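Side-chain contact in excinuclease ABC, subunit A. (Deinococcus radiodurans, PDB 2VF7), which probably recognises damaged DNA in nucleotide excision repair as a zinc-containing, ATP-hydrolysing, DNA-binding member of the ABC superfamily: residues 450-455 against 471-476. The protein carries 1 engineered substitution. Sequence-based numbering, arbitrary orientation.
Sequences LVDVGP and EGLKHV
Leu-473, on the 3-10 segment 471-475, sets its two methyls against two residues on the same face of strand 449-453, separated by Val-451: CD2 meets CD2 of Leu-450 at 3.9 Å, and CD1 lies 4.1 Å from CB of Asp-452. Its CB points toward the strand, and CG anti to the backbone N (chi1 -167°) places the fork there, crossing the Leu-450 side chain at about a right angle. A branched leucine suits this place because each methyl can serve a different residue; Leu-450 supplies a plain apolar surface. Aspartate fits because its methylene packs here while its carboxylate bonds hydroxyls: OD2 is hydrogen-bonded to Thr-42 OG1 and Thr-481 OG1, OD1 to Ser-479 OG. Leu-485 and Phe-486 of helix 480-487 and Tyr-466 of the edge strand also pack on Leu-473. Lys-474 NZ forms a salt bridge of 3.2 Å with Glu-471 OE1, approaching from above the carboxylate plane, and a cation-pi contact with Phe-486. Strand 38-42, which leads into the Walker A loop around ADP, is tied to Asp-452 by Thr-42; Ser-479 and Thr-481 tie it to the start of helix 480-487. Across the segments the attraction is purely apolar, while the three hydroxyls would probably help the buried carboxylate keep its charge.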
loop_
_atom_site.group_PDB
_atom_site.type_symbol
_atom_site.label_atom_id
_atom_site.label_comp_id
_atom_site.label_asym_id
_atom_site.label_seq_id
_atom_site.Cartn_x
_atom_site.Cartn_y
_atom_site.Cartn_z
ATOM N N LEU A 450 -9.269 -27.100 -20.058
ATOM C CA LEU A 450 -8.985 -27.644 -18.741
ATOM C C LEU A 450 -7.555 -28.118 -18.544
ATOM O O LEU A 450 -6.941 -28.647 -19.448
ATOM C CB LEU A 450 -10.024 -28.711 -18.359
ATOM C CG LEU A 450 -9.788 -30.200 -18.474
ATOM C CD1 LEU A 450 -8.839 -30.698 -17.380
ATOM C CD2 LEU A 450 -11.139 -30.881 -18.360
ATOM N N VAL A 451 -7.031 -27.892 -17.347
ATOM C CA VAL A 451 -5.696 -28.347 -16.961
ATOM C C VAL A 451 -5.796 -29.396 -15.840
ATOM O O VAL A 451 -6.141 -29.058 -14.699
ATOM C CB VAL A 451 -4.825 -27.174 -16.474
ATOM C CG1 VAL A 451 -3.378 -27.605 -16.353
ATOM C CG2 VAL A 451 -4.966 -25.944 -17.404
ATOM N N ASP A 452 -5.495 -30.655 -16.173
ATOM C CA ASP A 452 -5.557 -31.753 -15.194
ATOM C C ASP A 452 -4.173 -32.047 -14.640
ATOM O O ASP A 452 -3.237 -32.368 -15.384
ATOM C CB ASP A 452 -6.196 -33.028 -15.787
ATOM C CG ASP A 452 -6.764 -33.962 -14.711
ATOM O OD1 ASP A 452 -6.401 -35.168 -14.696
ATOM O OD2 ASP A 452 -7.588 -33.501 -13.880
ATOM N N VAL A 453 -4.071 -31.941 -13.320
ATOM C CA VAL A 453 -2.798 -31.973 -12.611
ATOM C C VAL A 453 -2.585 -33.299 -11.835
ATOM O O VAL A 453 -3.488 -33.797 -11.157
ATOM C CB VAL A 453 -2.659 -30.742 -11.655
ATOM C CG1 VAL A 453 -1.419 -30.836 -10.822
ATOM C CG2 VAL A 453 -2.631 -29.435 -12.434
ATOM N N GLY A 454 -1.379 -33.849 -11.994
ATOM C CA GLY A 454 -0.806 -34.916 -11.179
ATOM C C GLY A 454 -1.514 -36.227 -11.349
ATOM O O GLY A 454 -2.746 -36.249 -11.547
ATOM N N PRO A 455 -0.770 -37.348 -11.275
ATOM C CA PRO A 455 -1.546 -38.568 -11.143
ATOM C C PRO A 455 -2.269 -38.544 -9.788
ATOM O O PRO A 455 -3.498 -38.588 -9.746
ATOM C CB PRO A 455 -0.489 -39.694 -11.206
ATOM C CG PRO A 455 0.781 -39.065 -11.565
ATOM C CD PRO A 455 0.680 -37.590 -11.286
ATOM N N GLU A 471 -13.141 -32.411 -23.934
ATOM C CA GLU A 471 -13.416 -33.635 -24.694
ATOM C C GLU A 471 -12.185 -34.497 -25.005
ATOM O O GLU A 471 -12.314 -35.696 -25.261
ATOM C CB GLU A 471 -14.174 -33.305 -25.990
ATOM C CG GLU A 471 -15.648 -32.913 -25.779
ATOM C CD GLU A 471 -16.569 -34.117 -25.564
ATOM O OE1 GLU A 471 -16.728 -34.939 -26.500
ATOM O OE2 GLU A 471 -17.140 -34.234 -24.457
ATOM N N GLY A 472 -11.003 -33.886 -24.986
ATOM C CA GLY A 472 -9.757 -34.596 -25.273
ATOM C C GLY A 472 -9.154 -35.307 -24.071
ATOM O O GLY A 472 -8.158 -36.020 -24.201
ATOM N N LEU A 473 -9.751 -35.103 -22.900
ATOM C CA LEU A 473 -9.352 -35.808 -21.682
ATOM C C LEU A 473 -9.772 -37.287 -21.784
ATOM O O LEU A 473 -9.285 -38.161 -21.060
ATOM C CB LEU A 473 -9.992 -35.126 -20.470
ATOM C CG LEU A 473 -9.551 -35.423 -19.034
ATOM C CD1 LEU A 473 -8.096 -35.058 -18.787
ATOM C CD2 LEU A 473 -10.442 -34.684 -18.069
ATOM N N LYS A 474 -10.673 -37.541 -22.721
ATOM C CA LYS A 474 -11.206 -38.860 -22.995
ATOM C C LYS A 474 -10.121 -39.790 -23.562
ATOM O O LYS A 474 -10.325 -41.004 -23.647
ATOM C CB LYS A 474 -12.392 -38.692 -23.956
ATOM C CG LYS A 474 -13.060 -39.944 -24.477
ATOM C CD LYS A 474 -14.527 -39.680 -24.861
ATOM C CE LYS A 474 -14.756 -38.322 -25.538
ATOM N NZ LYS A 474 -16.215 -37.986 -25.549
ATOM N N HIS A 475 -8.964 -39.223 -23.914
ATOM C CA HIS A 475 -7.858 -39.997 -24.481
ATOM C C HIS A 475 -6.641 -40.125 -23.550
ATOM O O HIS A 475 -5.585 -40.606 -23.961
ATOM C CB HIS A 475 -7.428 -39.401 -25.823
ATOM C CG HIS A 475 -8.518 -39.349 -26.850
ATOM N ND1 HIS A 475 -9.017 -38.163 -27.344
ATOM C CD2 HIS A 475 -9.191 -40.336 -27.490
ATOM C CE1 HIS A 475 -9.957 -38.419 -28.237
ATOM N NE2 HIS A 475 -10.084 -39.731 -28.343
ATOM N N VAL A 476 -6.781 -39.680 -22.303
ATOM C CA VAL A 476 -5.707 -39.823 -21.301
ATOM C C VAL A 476 -6.204 -40.619 -20.074
ATOM O O VAL A 476 -6.993 -40.112 -19.260
ATOM C CB VAL A 476 -4.946 -38.459 -20.999
ATOM C CG1 VAL A 476 -5.656 -37.262 -21.618
ATOM C CG2 VAL A 476 -4.659 -38.243 -19.506
#